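Local coordinates for protein putative pyridoxamine 5-phosphate-dependent dehydrase, Wbdk (Escherichia coli, PDB 2GMS) that catalyses the pyridoxal-phosphate-dependent removal of the C3'-hydroxyl from GDP-4-keto-6-deoxy-D-mannose, a step on the way to L-colitose of the O-antigen, at residues 7-12 / 186-191; 136-141 / 162-167; 269-274 / 373-378. One frame throughout, in Å; residues are numbered along the deposited sequence.

Contact 1 of 3, residues 7-12 / 186-191. With P0P ([4-(dihydroxymethyl)-5-hydroxy-6-methylpyridin-3-yl]methyl dihydrogen phosphate), chain D.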
loop_
_atom_site.group_PDB
_atom_site.type_symbol
_atom_site.label_atom_id
_atom_site.label_comp_id
_atom_site.label_asym_id
_atom_site.label_seq_id
_atom_site.Cartn_x
_atom_site.Cartn_y
_atom_site.Cartn_z
ATOM N N PRO A 7 -20.220 -15.346 -16.853
ATOM C CA PRO A 7 -19.054 -14.602 -16.436
ATOM C C PRO A 7 -18.560 -14.971 -15.068
ATOM O O PRO A 7 -19.294 -15.449 -14.200
ATOM C CB PRO A 7 -19.480 -13.141 -16.422
ATOM C CG PRO A 7 -20.995 -13.157 -16.353
ATOM C CD PRO A 7 -21.450 -14.527 -16.826
ATOM N N LEU A 8 -17.272 -14.750 -14.889
ATOM C CA LEU A 8 -16.692 -15.058 -13.613
ATOM C C LEU A 8 -17.127 -13.997 -12.636
ATOM O O LEU A 8 -17.434 -14.311 -11.490
ATOM C CB LEU A 8 -15.156 -15.082 -13.682
ATOM C CG LEU A 8 -14.603 -16.363 -14.285
ATOM C CD1 LEU A 8 -13.149 -16.147 -14.671
ATOM C CD2 LEU A 8 -14.734 -17.502 -13.282
ATOM N N ALA A 9 -17.162 -12.742 -13.123
ATOM C CA ALA A 9 -17.520 -11.584 -12.297
ATOM C C ALA A 9 -18.754 -10.769 -12.686
ATOM O O ALA A 9 -19.315 -10.877 -13.776
ATOM C CB ALA A 9 -16.332 -10.634 -12.131
ATOM N N SER A 10 -19.136 -9.905 -11.749
ATOM C CA SER A 10 -20.259 -9.020 -11.893
ATOM C C SER A 10 -20.154 -7.879 -10.902
ATOM O O SER A 10 -19.434 -7.954 -9.904
ATOM C CB SER A 10 -21.568 -9.750 -11.652
ATOM O OG SER A 10 -21.817 -9.883 -10.264
ATOM N N SER A 11 -20.922 -6.828 -11.178
ATOM C CA SER A 11 -20.928 -5.699 -10.290
ATOM C C SER A 11 -21.967 -5.922 -9.219
ATOM O O SER A 11 -23.019 -6.534 -9.439
ATOM C CB SER A 11 -21.137 -4.368 -11.001
ATOM O OG SER A 11 -21.520 -3.371 -10.062
ATOM N N THR A 12 -21.628 -5.411 -8.046
ATOM C CA THR A 12 -22.460 -5.536 -6.874
ATOM C C THR A 12 -23.095 -4.199 -6.559
ATOM O O THR A 12 -23.709 -4.008 -5.509
ATOM C CB THR A 12 -21.566 -5.948 -5.681
ATOM O OG1 THR A 12 -20.523 -4.994 -5.468
ATOM C CG2 THR A 12 -20.958 -7.334 -5.890
ATOM N N SER A 186 -12.122 -6.281 -0.284
ATOM C CA SER A 186 -13.278 -5.672 -0.906
ATOM C C SER A 186 -12.939 -5.222 -2.321
ATOM O O SER A 186 -13.443 -4.245 -2.870
ATOM C CB SER A 186 -13.933 -4.590 -0.083
ATOM O OG SER A 186 -13.048 -3.495 0.030
ATOM N N PHE A 187 -12.034 -5.970 -2.924
ATOM C CA PHE A 187 -11.667 -5.662 -4.284
ATOM C C PHE A 187 -12.828 -6.077 -5.198
ATOM O O PHE A 187 -13.708 -6.850 -4.798
ATOM C CB PHE A 187 -10.422 -6.482 -4.671
ATOM C CG PHE A 187 -10.009 -6.262 -6.109
ATOM C CD1 PHE A 187 -9.502 -5.030 -6.513
ATOM C CD2 PHE A 187 -10.110 -7.277 -7.062
ATOM C CE1 PHE A 187 -9.105 -4.816 -7.833
ATOM C CE2 PHE A 187 -9.716 -7.082 -8.389
ATOM C CZ PHE A 187 -9.223 -5.838 -8.779
ATOM N N TYR A 188 -12.810 -5.587 -6.443
ATOM C CA TYR A 188 -13.812 -5.918 -7.442
ATOM C C TYR A 188 -14.091 -7.419 -7.472
ATOM O O TYR A 188 -13.185 -8.263 -7.487
ATOM C CB TYR A 188 -13.400 -5.502 -8.871
ATOM C CG TYR A 188 -14.455 -5.847 -9.929
ATOM C CD1 TYR A 188 -15.695 -5.204 -9.953
ATOM C CD2 TYR A 188 -14.224 -6.815 -10.912
ATOM C CE1 TYR A 188 -16.683 -5.501 -10.896
ATOM C CE2 TYR A 188 -15.198 -7.129 -11.872
ATOM C CZ TYR A 188 -16.433 -6.474 -11.864
ATOM O OH TYR A 188 -17.396 -6.786 -12.799
ATOM N N SER A 189 -15.387 -7.717 -7.497
ATOM C CA SER A 189 -15.845 -9.085 -7.558
ATOM C C SER A 189 -15.677 -9.925 -6.317
ATOM O O SER A 189 -15.663 -11.137 -6.390
ATOM C CB SER A 189 -15.406 -9.824 -8.803
ATOM O OG SER A 189 -16.584 -10.363 -9.367
ATOM N N HIS A 190 -15.554 -9.307 -5.166
ATOM C CA HIS A 190 -15.478 -10.100 -3.972
ATOM C C HIS A 190 -16.885 -10.125 -3.419
ATOM O O HIS A 190 -17.771 -9.696 -4.135
ATOM C CB HIS A 190 -14.467 -9.472 -3.005
ATOM C CG HIS A 190 -13.132 -9.936 -3.446
ATOM N ND1 HIS A 190 -12.317 -10.734 -2.642
ATOM C CD2 HIS A 190 -12.525 -9.768 -4.662
ATOM C CE1 HIS A 190 -11.228 -10.994 -3.366
ATOM N NE2 HIS A 190 -11.320 -10.429 -4.586
ATOM N N HIS A 191 -17.108 -10.591 -2.197
ATOM C CA HIS A 191 -18.457 -10.588 -1.626
ATOM C C HIS A 191 -19.090 -9.188 -1.659
ATOM O O HIS A 191 -20.270 -8.993 -1.974
ATOM C CB HIS A 191 -18.484 -11.251 -0.239
ATOM C CG HIS A 191 -18.305 -12.735 -0.383
ATOM N ND1 HIS A 191 -17.038 -13.317 -0.494
ATOM C CD2 HIS A 191 -19.243 -13.727 -0.458
ATOM C CE1 HIS A 191 -17.240 -14.629 -0.631
ATOM N NE2 HIS A 191 -18.544 -14.901 -0.614
HETATM O O3 P0P D . -7.758 -14.420 -2.620
HETATM N N1 P0P D . -5.519 -13.304 -0.096
HETATM C C2 P0P D . -6.303 -14.105 -0.790
HETATM C C2A P0P D . -6.515 -15.538 -0.366
HETATM C C3 P0P D . -6.940 -13.631 -1.903
HETATM C C4 P0P D . -6.746 -12.305 -2.282
HETATM C C4A P0P D . -7.488 -11.782 -3.491
HETATM O O4A P0P D . -8.556 -12.646 -3.789
HETATM O O4B P0P D . -6.644 -11.696 -4.598
HETATM C C5 P0P D . -5.843 -11.470 -1.583
HETATM C C6 P0P D . -5.302 -12.031 -0.453
HETATM C C5A P0P D . -5.821 -10.171 -1.998
HETATM O O4P P0P D . -6.734 -9.194 -1.780
HETATM P P P0P D . -6.520 -7.921 -2.724
HETATM O O1P P0P D . -6.715 -8.392 -4.111
HETATM O O2P P0P D . -7.701 -6.904 -2.309
HETATM O O3P P0P D . -5.079 -7.224 -2.542
#
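With chi1 of Tyr188 at -180°, CG lies opposite the backbone N, and the phenol is carried from the 186-191 loop across to Ala9 and Ser10. Ala9 CB meets Tyr188 CE2 at 3.7 Å, while Tyr188 OH comes to 3.5 Å from Ser10 C. Both are van der Waals approaches, and the Ala9 methyl comes to the ring obliquely. Ser189 CB lies against one face of the same ring, toward its rim; the placing of the Ser189 hydroxyl, crowded against Ala9, is doubtful. The backbone beneath is a type II turn from Phe187 to His190, closed by a weak bond from His190 N to Phe187 O (3.1 Å). The CB of His190 points away from the 7-12 loop, and chi1 of -82° puts CG beside the backbone N and anti to the carbonyl carbon. His190 CE1 reaches O4A of the hydrated cofactor at 3.2 Å, near the ring plane, and ND1 bonds to the Cys163 carbonyl. This histidine is probably the proton donor/acceptor of the reaction. Tyr188 also packs on Thr31 of the second subunit. The contact thus joins the loop ahead of helix 15-27 to the one linking strands 181-185 and 198-202, with helix 255-286 touching Thr12 and His191.

Contact 2 of 3, residues 136-141 / 162-167; sequences NLLGNP and NCESMG. With P0P ([4-(dihydroxymethyl)-5-hydroxy-6-methylpyridin-3-yl]methyl dihydrogen phosphate), chain D.
Glu164 with Leu138, and Asn136 with Asn162, make the close-packed part of this contact. Leu138 N donates to Glu164 OE1 at 2.9 Å and 163°, using the anti lone pair, and the methyls Leu137 CD1 and Leu138 CD2 flank the same OE1 at 3.6 Å and 3.7 Å. Asn136 ND2 bonds to Asn162 OD1 (2.8 Å) from 38° above the carbonyl plane, the two amides being turned 79° against each other; Asn142 and Glu160 also bond to the Asn136 amide. Ser165 OG donates to Asn136 O and accepts a weak bond from Gly139 N, but the hydroxyl is crowded in the model and its place is less sure. Residues 137-140 form a tight turn, Asn140 N to Leu137 O being 2.9 Å. The contact slackens toward the ends of the segments: Asn140 N is 3.4 Å from Ser165 OG at too poor an angle to bond, and Met166 packs instead on helix 34-47. Even here solvent is kept away, since every touching residue is buried. Glu164 OE2 receives the hydrogen of O3 on the cofactor at 2.6 Å. With OE1 fixed by a backbone N-H, the turn at Leu138 is a second-shell element that orients Glu164 toward the cofactor.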
loop_
_atom_site.group_PDB
_atom_site.type_symbol
_atom_site.label_atom_id
_atom_site.label_comp_id
_atom_site.label_asym_id
_atom_site.label_seq_id
_atom_site.Cartn_x
_atom_site.Cartn_y
_atom_site.Cartn_z
ATOM N N ASN A 136 -9.222 -19.386 4.282
ATOM C CA ASN A 136 -10.518 -20.033 4.060
ATOM C C ASN A 136 -10.755 -19.949 2.568
ATOM O O ASN A 136 -11.084 -18.887 2.050
ATOM C CB ASN A 136 -11.627 -19.351 4.860
ATOM C CG ASN A 136 -11.288 -19.345 6.324
ATOM O OD1 ASN A 136 -11.036 -20.406 6.903
ATOM N ND2 ASN A 136 -11.294 -18.159 6.938
ATOM N N LEU A 137 -10.498 -21.044 1.855
ATOM C CA LEU A 137 -10.584 -21.023 0.409
ATOM C C LEU A 137 -11.944 -21.078 -0.241
ATOM O O LEU A 137 -12.756 -21.943 0.057
ATOM C CB LEU A 137 -9.703 -22.118 -0.207
ATOM C CG LEU A 137 -8.921 -21.692 -1.450
ATOM C CD1 LEU A 137 -7.765 -20.767 -1.095
ATOM C CD2 LEU A 137 -8.409 -22.932 -2.176
ATOM N N LEU A 138 -12.118 -20.152 -1.187
ATOM C CA LEU A 138 -13.300 -20.053 -2.008
ATOM C C LEU A 138 -14.616 -19.905 -1.274
ATOM O O LEU A 138 -15.642 -20.239 -1.831
ATOM C CB LEU A 138 -13.396 -21.287 -2.912
ATOM C CG LEU A 138 -12.268 -21.409 -3.944
ATOM C CD1 LEU A 138 -12.604 -22.548 -4.905
ATOM C CD2 LEU A 138 -12.066 -20.133 -4.743
ATOM N N GLY A 139 -14.582 -19.399 -0.057
ATOM C CA GLY A 139 -15.791 -19.210 0.694
ATOM C C GLY A 139 -15.916 -20.240 1.794
ATOM O O GLY A 139 -16.749 -20.099 2.684
ATOM N N ASN A 140 -15.081 -21.270 1.727
ATOM C CA ASN A 140 -15.116 -22.409 2.651
ATOM C C ASN A 140 -14.223 -22.292 3.877
ATOM O O ASN A 140 -13.002 -22.273 3.795
ATOM C CB ASN A 140 -14.809 -23.725 1.888
ATOM C CG ASN A 140 -15.323 -24.995 2.535
ATOM O OD1 ASN A 140 -16.366 -25.014 3.212
ATOM N ND2 ASN A 140 -14.595 -26.083 2.293
ATOM N N PRO A 141 -14.846 -22.261 5.049
ATOM C CA PRO A 141 -14.083 -22.150 6.283
ATOM C C PRO A 141 -13.306 -23.415 6.610
ATOM O O PRO A 141 -13.621 -24.523 6.179
ATOM C CB PRO A 141 -15.130 -21.954 7.390
ATOM C CG PRO A 141 -16.464 -22.410 6.814
ATOM C CD PRO A 141 -16.315 -22.401 5.299
ATOM N N ASN A 162 -8.959 -14.238 5.267
ATOM C CA ASN A 162 -10.363 -14.448 4.928
ATOM C C ASN A 162 -10.799 -13.637 3.701
ATOM O O ASN A 162 -11.984 -13.304 3.553
ATOM C CB ASN A 162 -11.285 -14.098 6.123
ATOM C CG ASN A 162 -12.624 -14.806 6.034
ATOM O OD1 ASN A 162 -12.641 -16.004 5.756
ATOM N ND2 ASN A 162 -13.731 -14.086 6.252
ATOM N N CYS A 163 -9.826 -13.350 2.834
ATOM C CA CYS A 163 -10.049 -12.583 1.620
ATOM C C CYS A 163 -11.042 -13.173 0.627
ATOM O O CYS A 163 -11.527 -12.453 -0.229
ATOM C CB CYS A 163 -8.747 -12.122 0.939
ATOM S SG CYS A 163 -7.913 -10.909 1.990
ATOM N N GLU A 164 -11.364 -14.468 0.720
ATOM C CA GLU A 164 -12.322 -15.117 -0.184
ATOM C C GLU A 164 -13.573 -15.627 0.513
ATOM O O GLU A 164 -14.499 -16.117 -0.145
ATOM C CB GLU A 164 -11.708 -16.348 -0.882
ATOM C CG GLU A 164 -10.534 -15.959 -1.817
ATOM C CD GLU A 164 -9.796 -17.157 -2.374
ATOM O OE1 GLU A 164 -10.138 -18.311 -2.163
ATOM O OE2 GLU A 164 -8.744 -16.827 -3.090
ATOM N N SER A 165 -13.586 -15.543 1.843
ATOM C CA SER A 165 -14.691 -16.099 2.576
ATOM C C SER A 165 -15.497 -15.171 3.470
ATOM O O SER A 165 -16.091 -15.579 4.477
ATOM C CB SER A 165 -14.294 -17.416 3.228
ATOM O OG SER A 165 -13.631 -18.253 2.284
ATOM N N MET A 166 -15.561 -13.916 3.069
ATOM C CA MET A 166 -16.352 -13.021 3.841
ATOM C C MET A 166 -17.755 -13.608 3.949
ATOM O O MET A 166 -18.349 -14.007 2.949
ATOM C CB MET A 166 -16.475 -11.683 3.112
ATOM C CG MET A 166 -17.438 -10.749 3.838
ATOM S SD MET A 166 -17.579 -9.124 3.049
ATOM C CE MET A 166 -16.008 -8.366 3.538
ATOM N N GLY A 167 -18.295 -13.628 5.161
ATOM C CA GLY A 167 -19.645 -14.125 5.357
ATOM C C GLY A 167 -19.746 -15.611 5.691
ATOM O O GLY A 167 -20.829 -16.110 5.994
HETATM O O3 P0P D . -7.758 -14.420 -2.620
HETATM N N1 P0P D . -5.519 -13.304 -0.096
HETATM C C2 P0P D . -6.303 -14.105 -0.790
HETATM C C2A P0P D . -6.515 -15.538 -0.366
HETATM C C3 P0P D . -6.940 -13.631 -1.903
HETATM C C4 P0P D . -6.746 -12.305 -2.282
HETATM C C4A P0P D . -7.488 -11.782 -3.491
HETATM O O4A P0P D . -8.556 -12.646 -3.789
HETATM O O4B P0P D . -6.644 -11.696 -4.598
HETATM C C5 P0P D . -5.843 -11.470 -1.583
HETATM C C6 P0P D . -5.302 -12.031 -0.453
HETATM C C5A P0P D . -5.821 -10.171 -1.998
HETATM O O4P P0P D . -6.734 -9.194 -1.780
HETATM P P P0P D . -6.520 -7.921 -2.724
HETATM O O1P P0P D . -6.715 -8.392 -4.111
HETATM O O2P P0P D . -7.701 -6.904 -2.309
HETATM O O3P P0P D . -5.079 -7.224 -2.542
#

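Contact 3 of 3, residues 269-274 / 373-378; sequences PRFISV and NHQIEL. With MG (magnesium ion), chain C.
Phe271 and Gln375 lie side by side and point the same way, CG of the glutamine lying over one face of the ring, toward its rim. Gln375 CG sits 3.9 Å from the centroid of the Phe271 ring and 27° off its normal, which meets the definition of a CH-pi contact. CB of Gln375 lies 3.4 Å from Phe271 CD2. The amide does not stack: its plane stands 61° from that of the ring. Two bends lead it away from the phenyl group, because chi1 of 73° places CG between the backbone N and the carbonyl carbon and the chain folds again at chi2, taking NE2 to a hydrogen bond with Ser10 OG. One helical turn on, Val274 points at the loop and its CG1 rests on backbone rather than on a side chain, 3.4 Å from Gln375 C, 3.5 Å from Ile376 N and 3.7 Å from Glu377 N. The carboxylate of Glu377 leads away from the helix and binds the magnesium ion through OE2 at 2.1 Å, while its OE1 accepts from Phe379 N. Asn278, further along helix 255-286, bonds to Asn373, Ile376 and Leu378 of the same loop. The contact thus packs the long helix 255-286 against the loop between strand 368-372 and helix 379-388, with Leu378 at the N-cap of that last helix, in an enzyme of the aspartate aminotransferase fold.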
loop_
_atom_site.group_PDB
_atom_site.type_symbol
_atom_site.label_atom_id
_atom_site.label_comp_id
_atom_site.label_asym_id
_atom_site.label_seq_id
_atom_site.Cartn_x
_atom_site.Cartn_y
_atom_site.Cartn_z
ATOM N N PRO A 269 -25.980 -9.524 3.587
ATOM C CA PRO A 269 -26.774 -10.681 3.962
ATOM C C PRO A 269 -27.549 -11.249 2.786
ATOM O O PRO A 269 -27.663 -12.456 2.663
ATOM C CB PRO A 269 -27.730 -10.216 5.060
ATOM C CG PRO A 269 -27.242 -8.831 5.491
ATOM C CD PRO A 269 -26.318 -8.322 4.397
ATOM N N ARG A 270 -28.071 -10.368 1.919
ATOM C CA ARG A 270 -28.823 -10.806 0.754
ATOM C C ARG A 270 -27.870 -11.426 -0.244
ATOM O O ARG A 270 -28.171 -12.426 -0.871
ATOM C CB ARG A 270 -29.720 -9.739 0.093
ATOM C CG ARG A 270 -30.726 -10.330 -0.922
ATOM C CD ARG A 270 -31.137 -9.414 -2.112
ATOM N NE ARG A 270 -32.602 -9.223 -2.309
ATOM C CZ ARG A 270 -33.247 -8.429 -3.218
ATOM N NH1 ARG A 270 -32.604 -7.672 -4.116
ATOM N NH2 ARG A 270 -34.595 -8.379 -3.208
ATOM N N PHE A 271 -26.689 -10.833 -0.349
ATOM C CA PHE A 271 -25.732 -11.382 -1.269
ATOM C C PHE A 271 -25.395 -12.822 -0.915
ATOM O O PHE A 271 -25.346 -13.722 -1.766
ATOM C CB PHE A 271 -24.444 -10.534 -1.247
ATOM C CG PHE A 271 -24.553 -9.178 -1.920
ATOM C CD1 PHE A 271 -23.520 -8.243 -1.803
ATOM C CD2 PHE A 271 -25.678 -8.820 -2.667
ATOM C CE1 PHE A 271 -23.588 -6.991 -2.421
ATOM C CE2 PHE A 271 -25.776 -7.573 -3.287
ATOM C CZ PHE A 271 -24.722 -6.661 -3.163
ATOM N N ILE A 272 -25.141 -13.026 0.367
ATOM C CA ILE A 272 -24.773 -14.325 0.853
ATOM C C ILE A 272 -25.888 -15.317 0.641
ATOM O O ILE A 272 -25.683 -16.475 0.311
ATOM C CB ILE A 272 -24.419 -14.292 2.332
ATOM C CG1 ILE A 272 -23.219 -13.396 2.610
ATOM C CG2 ILE A 272 -24.124 -15.714 2.836
ATOM C CD1 ILE A 272 -21.981 -13.806 1.811
ATOM N N SER A 273 -27.088 -14.848 0.882
ATOM C CA SER A 273 -28.230 -15.699 0.725
ATOM C C SER A 273 -28.370 -16.146 -0.733
ATOM O O SER A 273 -28.602 -17.320 -0.992
ATOM C CB SER A 273 -29.479 -15.004 1.244
ATOM O OG SER A 273 -30.601 -15.808 0.973
ATOM N N VAL A 274 -28.222 -15.228 -1.684
ATOM C CA VAL A 274 -28.352 -15.594 -3.070
ATOM C C VAL A 274 -27.268 -16.589 -3.516
ATOM O O VAL A 274 -27.541 -17.558 -4.227
ATOM C CB VAL A 274 -28.449 -14.369 -3.971
ATOM C CG1 VAL A 274 -28.281 -14.746 -5.444
ATOM C CG2 VAL A 274 -29.815 -13.734 -3.797
ATOM N N ASN A 373 -19.544 -17.604 -9.073
ATOM C CA ASN A 373 -20.761 -17.583 -8.263
ATOM C C ASN A 373 -20.983 -16.094 -8.069
ATOM O O ASN A 373 -20.005 -15.361 -8.009
ATOM C CB ASN A 373 -20.772 -18.402 -6.941
ATOM C CG ASN A 373 -22.167 -18.562 -6.361
ATOM O OD1 ASN A 373 -23.154 -18.384 -7.093
ATOM N ND2 ASN A 373 -22.255 -18.905 -5.065
ATOM N N HIS A 374 -22.231 -15.650 -8.073
ATOM C CA HIS A 374 -22.541 -14.241 -7.966
ATOM C C HIS A 374 -23.713 -14.033 -7.040
ATOM O O HIS A 374 -24.411 -14.980 -6.731
ATOM C CB HIS A 374 -22.929 -13.641 -9.347
ATOM C CG HIS A 374 -22.063 -14.041 -10.492
ATOM N ND1 HIS A 374 -20.724 -13.703 -10.532
ATOM C CD2 HIS A 374 -22.350 -14.744 -11.616
ATOM C CE1 HIS A 374 -20.214 -14.233 -11.638
ATOM N NE2 HIS A 374 -21.163 -14.858 -12.318
ATOM N N GLN A 375 -23.951 -12.773 -6.682
ATOM C CA GLN A 375 -25.043 -12.365 -5.813
ATOM C C GLN A 375 -26.373 -12.212 -6.555
ATOM O O GLN A 375 -27.305 -11.563 -6.075
ATOM C CB GLN A 375 -24.688 -11.065 -5.066
ATOM C CG GLN A 375 -24.713 -9.843 -5.979
ATOM C CD GLN A 375 -23.578 -9.889 -6.954
ATOM O OE1 GLN A 375 -22.521 -10.482 -6.675
ATOM N NE2 GLN A 375 -23.798 -9.245 -8.094
ATOM N N ILE A 376 -26.454 -12.849 -7.724
ATOM C CA ILE A 376 -27.612 -12.873 -8.620
ATOM C C ILE A 376 -27.948 -14.333 -8.928
ATOM O O ILE A 376 -27.052 -15.150 -9.071
ATOM C CB ILE A 376 -27.117 -12.164 -9.883
ATOM C CG1 ILE A 376 -27.576 -10.728 -9.974
ATOM C CG2 ILE A 376 -27.214 -12.935 -11.200
ATOM C CD1 ILE A 376 -26.463 -9.806 -10.463
ATOM N N GLU A 377 -29.215 -14.709 -9.031
ATOM C CA GLU A 377 -29.520 -16.109 -9.295
ATOM C C GLU A 377 -28.921 -16.568 -10.612
ATOM O O GLU A 377 -28.928 -15.831 -11.602
ATOM C CB GLU A 377 -30.996 -16.451 -9.152
ATOM C CG GLU A 377 -31.867 -15.845 -10.280
ATOM C CD GLU A 377 -31.950 -16.686 -11.536
ATOM O OE1 GLU A 377 -31.559 -17.853 -11.640
ATOM O OE2 GLU A 377 -32.472 -15.990 -12.518
ATOM N N LEU A 378 -28.397 -17.781 -10.595
ATOM C CA LEU A 378 -27.723 -18.344 -11.751
ATOM C C LEU A 378 -28.355 -19.660 -12.179
ATOM O O LEU A 378 -27.682 -20.518 -12.748
ATOM C CB LEU A 378 -26.216 -18.594 -11.401
ATOM C CG LEU A 378 -25.342 -17.346 -11.244
ATOM C CD1 LEU A 378 -23.984 -17.700 -10.654
ATOM C CD2 LEU A 378 -25.116 -16.749 -12.624
HETATM MG MG MG C . -32.265 -16.351 -14.600
#

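From the N terminus, the 7-12 loop opens the largest of the three closures: contact 1 brings it to 186-191 across 173 residues. Contact 2 is nested inside, closing a loop of 20 residues that, with strand 129-135 ahead of it, makes a beta-alpha-beta crossover between neighbouring parallel strands. Contact 3 follows in series, joining helix 255-286 to the loop before the last helix across 98 residues. None of the closures cross. Residues 7-12 also meet His374 and Gln375, so the N-terminal loop bridges contacts 1 and 3. His191 of contact 1 packs near the carbonyls of Glu164 and Met166, and Ile272 of contact 3 touches Met166. Contacts 1 and 2 both reach the cofactor, whereas contact 3 lies farther out.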